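Local coordinates for protein eukaryotic translation initiation factor 2A (Schizosaccharomyces pombe, PDB 3WJ9) that probably directs initiator methionyl-tRNA to the 40S ribosomal subunit in a codon-dependent manner, early in the translation of a few specific mRNAs, at residues A[365-370]-A[385-390]; A[60-65]-A[407-412]; A[182-187]-A[213-218]. All blocks are in the same frame, centred on the assembly; numbering follows the deposited sequence.

Contact 1: A[365-370]-A[385-390]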
# COMPACT_ATOMS: atom_id res chain seq x y z
N SER A 365 1.03 17.24 -3.83
CA SER A 365 2.21 17.41 -2.98
C SER A 365 2.27 18.76 -2.27
O SER A 365 3.31 19.13 -1.72
CB SER A 365 3.50 17.21 -3.78
OG SER A 365 3.41 16.07 -4.63
N GLN A 366 1.17 19.50 -2.29
CA GLN A 366 1.16 20.84 -1.71
C GLN A 366 0.62 20.85 -0.30
O GLN A 366 0.96 21.72 0.50
CB GLN A 366 0.36 21.80 -2.59
CG GLN A 366 0.90 21.92 -4.00
CD GLN A 366 2.40 22.16 -4.02
OE1 GLN A 366 2.92 23.00 -3.29
NE2 GLN A 366 3.11 21.41 -4.85
N PHE A 367 -0.24 19.89 0.02
CA PHE A 367 -0.82 19.83 1.35
C PHE A 367 -0.35 18.58 2.08
O PHE A 367 0.35 17.74 1.51
CB PHE A 367 -2.35 19.88 1.29
CG PHE A 367 -2.89 21.04 0.49
CD1 PHE A 367 -2.21 22.25 0.44
CD2 PHE A 367 -4.08 20.92 -0.20
CE1 PHE A 367 -2.72 23.31 -0.29
CE2 PHE A 367 -4.59 21.97 -0.93
CZ PHE A 367 -3.91 23.17 -0.98
N LEU A 368 -0.75 18.46 3.34
CA LEU A 368 -0.35 17.32 4.15
C LEU A 368 -1.45 16.97 5.14
O LEU A 368 -1.91 17.82 5.90
CB LEU A 368 0.96 17.63 4.89
CG LEU A 368 1.56 16.49 5.72
CD1 LEU A 368 1.93 15.34 4.80
CD2 LEU A 368 2.77 16.97 6.49
N LEU A 369 -1.87 15.71 5.13
CA LEU A 369 -2.89 15.24 6.07
C LEU A 369 -2.22 14.47 7.20
O LEU A 369 -1.28 13.72 6.97
CB LEU A 369 -3.93 14.38 5.35
CG LEU A 369 -5.24 14.03 6.05
CD1 LEU A 369 -6.32 13.72 5.02
CD2 LEU A 369 -5.09 12.85 7.00
N THR A 370 -2.71 14.68 8.42
CA THR A 370 -2.31 13.85 9.55
C THR A 370 -3.56 13.44 10.31
O THR A 370 -4.56 14.15 10.30
CB THR A 370 -1.33 14.58 10.50
OG1 THR A 370 -1.97 15.74 11.06
CG2 THR A 370 -0.07 15.00 9.77
N ILE A 385 -5.35 18.89 8.32
CA ILE A 385 -4.72 19.11 7.02
C ILE A 385 -3.77 20.30 7.10
O ILE A 385 -4.15 21.37 7.59
CB ILE A 385 -5.76 19.34 5.90
CG1 ILE A 385 -6.56 18.07 5.61
CG2 ILE A 385 -5.08 19.80 4.62
CD1 ILE A 385 -7.78 17.89 6.48
N TRP A 386 -2.54 20.12 6.64
CA TRP A 386 -1.51 21.15 6.74
C TRP A 386 -1.07 21.64 5.38
O TRP A 386 -1.12 20.90 4.40
CB TRP A 386 -0.27 20.62 7.48
CG TRP A 386 -0.52 19.79 8.70
CD1 TRP A 386 -1.12 18.57 8.75
CD2 TRP A 386 -0.13 20.11 10.04
NE1 TRP A 386 -1.15 18.11 10.05
CE2 TRP A 386 -0.55 19.04 10.86
CE3 TRP A 386 0.51 21.20 10.64
CZ2 TRP A 386 -0.33 19.02 12.24
CZ3 TRP A 386 0.72 21.18 12.00
CH2 TRP A 386 0.30 20.10 12.79
N HIS A 387 -0.63 22.89 5.30
CA HIS A 387 0.08 23.35 4.11
C HIS A 387 1.47 22.74 4.10
O HIS A 387 1.91 22.16 5.09
CB HIS A 387 0.17 24.87 4.06
CG HIS A 387 -1.15 25.55 3.86
ND1 HIS A 387 -2.02 25.80 4.89
CD2 HIS A 387 -1.74 26.02 2.74
CE1 HIS A 387 -3.10 26.40 4.42
NE2 HIS A 387 -2.96 26.54 3.12
N ILE A 388 2.17 22.86 2.98
CA ILE A 388 3.53 22.36 2.89
C ILE A 388 4.48 23.32 3.60
O ILE A 388 5.65 23.01 3.84
CB ILE A 388 3.98 22.16 1.43
CG1 ILE A 388 5.07 21.09 1.34
CG2 ILE A 388 4.43 23.48 0.81
CD1 ILE A 388 4.61 19.73 1.78
N THR A 389 3.95 24.49 3.94
CA THR A 389 4.72 25.52 4.64
C THR A 389 4.67 25.33 6.15
O THR A 389 5.64 25.60 6.85
CB THR A 389 4.21 26.93 4.29
OG1 THR A 389 2.93 27.15 4.91
CG2 THR A 389 4.07 27.10 2.79
N GLY A 390 3.53 24.86 6.65
CA GLY A 390 3.35 24.65 8.07
C GLY A 390 2.01 25.17 8.56
O GLY A 390 1.52 24.78 9.62

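Contact 2: A[60-65]-A[407-412]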
# COMPACT_ATOMS: atom_id res chain seq x y z
N ASN A 60 -19.31 4.21 -4.92
CA ASN A 60 -19.79 5.53 -5.30
C ASN A 60 -18.90 6.21 -6.34
O ASN A 60 -17.78 5.78 -6.60
CB ASN A 60 -19.92 6.42 -4.07
CG ASN A 60 -20.87 5.86 -3.03
OD1 ASN A 60 -20.46 5.09 -2.16
ND2 ASN A 60 -22.13 6.25 -3.12
N ASP A 61 -19.42 7.29 -6.92
CA ASP A 61 -18.64 8.14 -7.82
C ASP A 61 -18.08 9.32 -7.03
O ASP A 61 -18.84 10.12 -6.48
CB ASP A 61 -19.50 8.63 -8.99
CG ASP A 61 -18.77 9.62 -9.88
OD1 ASP A 61 -17.54 9.51 -10.02
OD2 ASP A 61 -19.44 10.51 -10.44
N THR A 62 -16.76 9.44 -6.99
CA THR A 62 -16.10 10.44 -6.15
C THR A 62 -16.37 11.88 -6.58
O THR A 62 -15.99 12.82 -5.87
CB THR A 62 -14.58 10.22 -6.12
OG1 THR A 62 -14.03 10.46 -7.42
CG2 THR A 62 -14.26 8.79 -5.69
N GLU A 63 -17.00 12.06 -7.73
CA GLU A 63 -17.33 13.40 -8.22
C GLU A 63 -18.69 13.85 -7.71
O GLU A 63 -18.82 14.93 -7.14
CB GLU A 63 -17.30 13.44 -9.75
CG GLU A 63 -16.44 14.56 -10.31
CD GLU A 63 -14.99 14.45 -9.88
OE1 GLU A 63 -14.26 13.61 -10.44
OE2 GLU A 63 -14.59 15.19 -8.96
N SER A 64 -19.70 13.01 -7.90
CA SER A 64 -21.06 13.35 -7.50
C SER A 64 -21.43 12.74 -6.15
O SER A 64 -22.29 13.26 -5.45
CB SER A 64 -22.05 12.91 -8.57
OG SER A 64 -21.94 11.52 -8.82
N GLY A 65 -20.77 11.65 -5.79
CA GLY A 65 -21.11 10.91 -4.59
C GLY A 65 -22.18 9.88 -4.90
O GLY A 65 -22.62 9.14 -4.02
N ARG A 407 -8.19 11.40 -1.69
CA ARG A 407 -8.62 10.77 -2.93
C ARG A 407 -7.50 10.93 -3.96
O ARG A 407 -7.25 12.03 -4.43
CB ARG A 407 -9.91 11.39 -3.45
CG ARG A 407 -10.37 10.84 -4.78
CD ARG A 407 -11.35 11.77 -5.46
NE ARG A 407 -10.77 13.09 -5.70
CZ ARG A 407 -11.38 14.05 -6.38
NH1 ARG A 407 -12.59 13.85 -6.88
NH2 ARG A 407 -10.78 15.22 -6.56
N PRO A 408 -6.83 9.82 -4.30
CA PRO A 408 -5.65 9.85 -5.16
C PRO A 408 -5.95 10.27 -6.60
O PRO A 408 -6.89 9.76 -7.20
CB PRO A 408 -5.15 8.40 -5.12
CG PRO A 408 -6.37 7.60 -4.84
CD PRO A 408 -7.21 8.44 -3.93
N ARG A 409 -5.15 11.19 -7.13
CA ARG A 409 -5.28 11.61 -8.52
C ARG A 409 -3.96 11.38 -9.25
O ARG A 409 -2.89 11.55 -8.66
CB ARG A 409 -5.68 13.09 -8.62
CG ARG A 409 -6.78 13.53 -7.65
CD ARG A 409 -8.02 12.66 -7.74
NE ARG A 409 -8.73 12.80 -9.01
CZ ARG A 409 -9.79 12.07 -9.35
NH1 ARG A 409 -10.25 11.14 -8.52
NH2 ARG A 409 -10.38 12.26 -10.52
N PRO A 410 -4.03 11.00 -10.54
CA PRO A 410 -2.83 10.71 -11.33
C PRO A 410 -2.37 11.87 -12.22
O PRO A 410 -3.16 12.39 -13.02
CB PRO A 410 -3.28 9.53 -12.19
CG PRO A 410 -4.80 9.67 -12.30
CD PRO A 410 -5.26 10.71 -11.29
N LEU A 411 -1.10 12.23 -12.09
CA LEU A 411 -0.47 13.24 -12.95
C LEU A 411 -1.24 14.55 -12.99
O LEU A 411 -1.58 15.05 -14.07
CB LEU A 411 -0.31 12.70 -14.38
CG LEU A 411 0.88 11.80 -14.71
CD1 LEU A 411 0.46 10.34 -14.66
CD2 LEU A 411 1.43 12.14 -16.08
N ASN A 412 -1.53 15.10 -11.82
CA ASN A 412 -2.25 16.36 -11.75
C ASN A 412 -1.36 17.52 -12.20
O ASN A 412 -1.59 18.11 -13.25
CB ASN A 412 -2.77 16.60 -10.33
CG ASN A 412 -3.75 17.76 -10.24
OD1 ASN A 412 -3.78 18.64 -11.10
ND2 ASN A 412 -4.58 17.75 -9.20

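Contact 3: A[182-187]-A[213-218]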
# COMPACT_ATOMS: atom_id res chain seq x y z
N ALA A 182 8.67 -11.17 -9.18
CA ALA A 182 9.73 -11.43 -8.21
C ALA A 182 9.20 -12.38 -7.14
O ALA A 182 8.12 -12.16 -6.59
CB ALA A 182 10.21 -10.13 -7.59
N VAL A 183 9.96 -13.43 -6.84
CA VAL A 183 9.48 -14.52 -5.98
C VAL A 183 10.52 -14.88 -4.90
O VAL A 183 11.70 -14.55 -5.03
CB VAL A 183 9.14 -15.77 -6.82
CG1 VAL A 183 8.28 -16.74 -6.03
CG2 VAL A 183 8.42 -15.38 -8.11
N PHE A 184 10.08 -15.54 -3.83
CA PHE A 184 10.96 -15.89 -2.71
C PHE A 184 10.72 -17.31 -2.17
O PHE A 184 9.58 -17.77 -2.10
CB PHE A 184 10.81 -14.87 -1.58
CG PHE A 184 11.61 -15.20 -0.35
CD1 PHE A 184 12.97 -14.94 -0.31
CD2 PHE A 184 11.01 -15.75 0.77
CE1 PHE A 184 13.71 -15.23 0.82
CE2 PHE A 184 11.74 -16.05 1.90
CZ PHE A 184 13.10 -15.78 1.92
N ILE A 185 11.80 -17.97 -1.77
CA ILE A 185 11.74 -19.34 -1.24
C ILE A 185 12.32 -19.40 0.17
O ILE A 185 13.49 -19.07 0.37
CB ILE A 185 12.52 -20.33 -2.15
CG1 ILE A 185 12.01 -20.25 -3.59
CG2 ILE A 185 12.44 -21.75 -1.60
CD1 ILE A 185 12.85 -19.36 -4.49
N PRO A 186 11.52 -19.83 1.15
CA PRO A 186 11.95 -19.81 2.55
C PRO A 186 13.00 -20.87 2.85
O PRO A 186 13.10 -21.86 2.13
CB PRO A 186 10.65 -20.10 3.31
CG PRO A 186 9.87 -20.95 2.38
CD PRO A 186 10.19 -20.46 0.99
N GLU A 187 13.78 -20.65 3.91
CA GLU A 187 14.89 -21.54 4.27
C GLU A 187 14.42 -22.93 4.68
O GLU A 187 13.51 -23.08 5.49
CB GLU A 187 15.71 -20.92 5.40
CG GLU A 187 16.73 -21.87 6.02
CD GLU A 187 17.10 -21.50 7.44
OE1 GLU A 187 18.05 -20.70 7.63
OE2 GLU A 187 16.44 -22.00 8.37
N PHE A 213 20.90 -16.52 3.21
CA PHE A 213 21.07 -17.36 4.39
C PHE A 213 20.47 -16.74 5.64
O PHE A 213 20.32 -15.52 5.72
CB PHE A 213 22.56 -17.63 4.64
CG PHE A 213 23.30 -17.99 3.41
CD1 PHE A 213 23.60 -19.30 3.14
CD2 PHE A 213 23.69 -17.01 2.51
CE1 PHE A 213 24.27 -19.64 2.01
CE2 PHE A 213 24.36 -17.35 1.38
CZ PHE A 213 24.65 -18.66 1.13
N LYS A 214 20.15 -17.60 6.60
CA LYS A 214 19.49 -17.18 7.83
C LYS A 214 18.26 -16.35 7.49
O LYS A 214 17.97 -15.35 8.14
CB LYS A 214 20.44 -16.39 8.72
CG LYS A 214 21.57 -17.22 9.31
CD LYS A 214 22.68 -16.34 9.86
CE LYS A 214 22.17 -15.43 10.97
NZ LYS A 214 23.25 -14.57 11.50
N ALA A 215 17.55 -16.75 6.43
CA ALA A 215 16.42 -15.98 5.95
C ALA A 215 15.14 -16.81 5.94
O ALA A 215 14.97 -17.71 5.12
CB ALA A 215 16.71 -15.44 4.56
N ASP A 216 14.25 -16.49 6.87
CA ASP A 216 12.95 -17.15 6.94
C ASP A 216 11.91 -16.30 6.22
O ASP A 216 10.92 -16.81 5.70
CB ASP A 216 12.54 -17.38 8.39
CG ASP A 216 13.71 -17.80 9.26
OD1 ASP A 216 14.52 -18.64 8.81
OD2 ASP A 216 13.82 -17.29 10.40
N LYS A 217 12.15 -14.99 6.21
CA LYS A 217 11.21 -14.03 5.63
C LYS A 217 11.87 -13.17 4.57
O LYS A 217 13.06 -13.31 4.29
CB LYS A 217 10.63 -13.14 6.73
CG LYS A 217 9.98 -13.88 7.88
CD LYS A 217 8.83 -14.76 7.41
CE LYS A 217 7.97 -15.20 8.58
NZ LYS A 217 8.77 -15.85 9.65
N VAL A 218 11.09 -12.27 3.98
CA VAL A 218 11.59 -11.36 2.96
C VAL A 218 10.64 -10.17 2.80
O VAL A 218 9.52 -10.19 3.32
CB VAL A 218 11.75 -12.08 1.60
CG1 VAL A 218 10.44 -12.10 0.84
CG2 VAL A 218 12.85 -11.43 0.77

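Contact 1: A[365-370]-A[385-390]
Thr370 and Trp386 meet at about a right angle, and the indole N-H settles their arrangement. Trp386 NE1 donates to Thr370 OG1 over 2.7 Å, the oxygen lying in the ring plane and the bond nearly straight at 169°. Leu368 O also lies in that plane, at the ring edge beside Trp386 CD1, so two oxygens of strand 367-370 line one rim of the indole. Trp386 CG stands anti to the carbonyl carbon (chi1 -43°), beside its own backbone N. Thr370 OG1, besides accepting the indole N-H, has a weak bond with Lys384 O. On the sheet face of Leu368 and Trp386, their CB atoms touch at 4.1 Å; on the other, Leu369 CG rests against Ile385 CG1 at 4.3 Å. Phe367 and His387 lie side by side, pointing the same way, Phe367 CE1 to His387 CD2 4.2 Å, their planes 79° apart; His387 ND1 has its hydrogen bond with Ala391 O. Leu368 and Trp386 pair their backbones by reciprocal N-H to O bonds. This antiparallel hairpin forms the middle of a propeller blade in the fourth WD repeat, and its Trp-to-Thr bond resembles the one in the hydrogen-bonded tetrad of canonical WD40 repeats.

Contact 2: A[60-65]-A[407-412]
Glu63 and Arg407 form a salt bridge between side chains that cross at about a right angle. Arg407 NH1 donates to Glu63 OE2 over 3.2 Å, and the oxygen sits close to the guanidinium plane. On the acid side, the donor comes to the syn side of OE2 but clearly out of the carboxylate plane, and the two flat groups are turned 64° against each other. Both chains fold to meet in this way. Glu63 bends at chi2, which turns CD toward Arg407; Arg407 starts with CG anti to its backbone N, stays extended through CD, then bends at chi3 (60°) to place NE. Just before that bend, Arg407 CD packs on Thr62, 3.6 Å from Thr62 CB. The hydroxyl of Thr62 is also near, but its hydrogen bond is with Gly46 O.

The setting is the closure of a beta-propeller: residues 60-65 turn between the last two strands of one four-stranded blade, while 407-412 follow strand 401-406 at the end of the chain. A backbone bond of Arg407 with Gln6 ties the two ends of the chain together.

Arg409, bent at both chi2 and chi3, brings its guanidinium over that of Arg407, with Arg409 CZ 3.8 Å above the centre of the Arg407 plane. Two like charges lying so close would be expected to repel, and Glu63 probably offsets part of this. Glu63 OE1 comes to 4.1 Å from Arg409 NH2, well out of the Arg409 guanidinium plane, as a charge neighbour without a directed N-H. Within the turn, Ser64 OG donates to Asp61 OD2 over 3.1 Å.

Contact 3: A[182-187]-A[213-218]
Val218 lies over one face of the Phe184 ring, the two side chains sliding past each other in opposite directions. Phe184 CG stands anti to the backbone N (chi1 176°), beside the carbonyl carbon. At its root, Phe184 CB meets Val218 CG1 at 3.7 Å. CG touches the same methyl. Across the ring, CD1 and CE1 face Val218 CB and CG2. Val218 CB itself stands 3.6 Å from the ring centroid and 8° off the normal, a CH-pi contact. Farther out the partners become backbone oxygens: CE2 approaches Lys217 O, and Phe184 CZ reaches that same oxygen at 3.4 Å, while Ala215 O and Asp216 O lie at the ring edge. An alanine here would probably leave Val218 without its aromatic platform and the loop less firmly seated. Beyond the ring, a weak bond of 3.4 Å from Glu187 N to Ala215 O joins the residues after the strand to the loop. Strand 180-185 belongs to one four-stranded propeller blade, and residues 213-218 lead from that blade's last strand, 206-212, to strand 220-222; the ring packs against Ala193 and Val195 of strand 193-199 and Phe220 of strand 220-222, while Val218 touches Val231 of strand 228-233.

How the contacts relate
The three contacts sample different levels of one beta-propeller, the N-terminal part of a longer factor: contact 1 lies within a blade, contact 3 seats the segment that leaves a blade, and contact 2 brings together regions more than 340 residues apart. The other two are nested, in sequence, inside the loop that contact 2 closes. Contacts 1 and 2 are neighbours, with centres about 19 Å apart and nearest atoms about 7 Å apart; Pro363, just before residues 365-370, touches Arg409. Contact 3 sits across the ring, its centre about 39 Å from that of contact 1 and about 38 Å from that of contact 2.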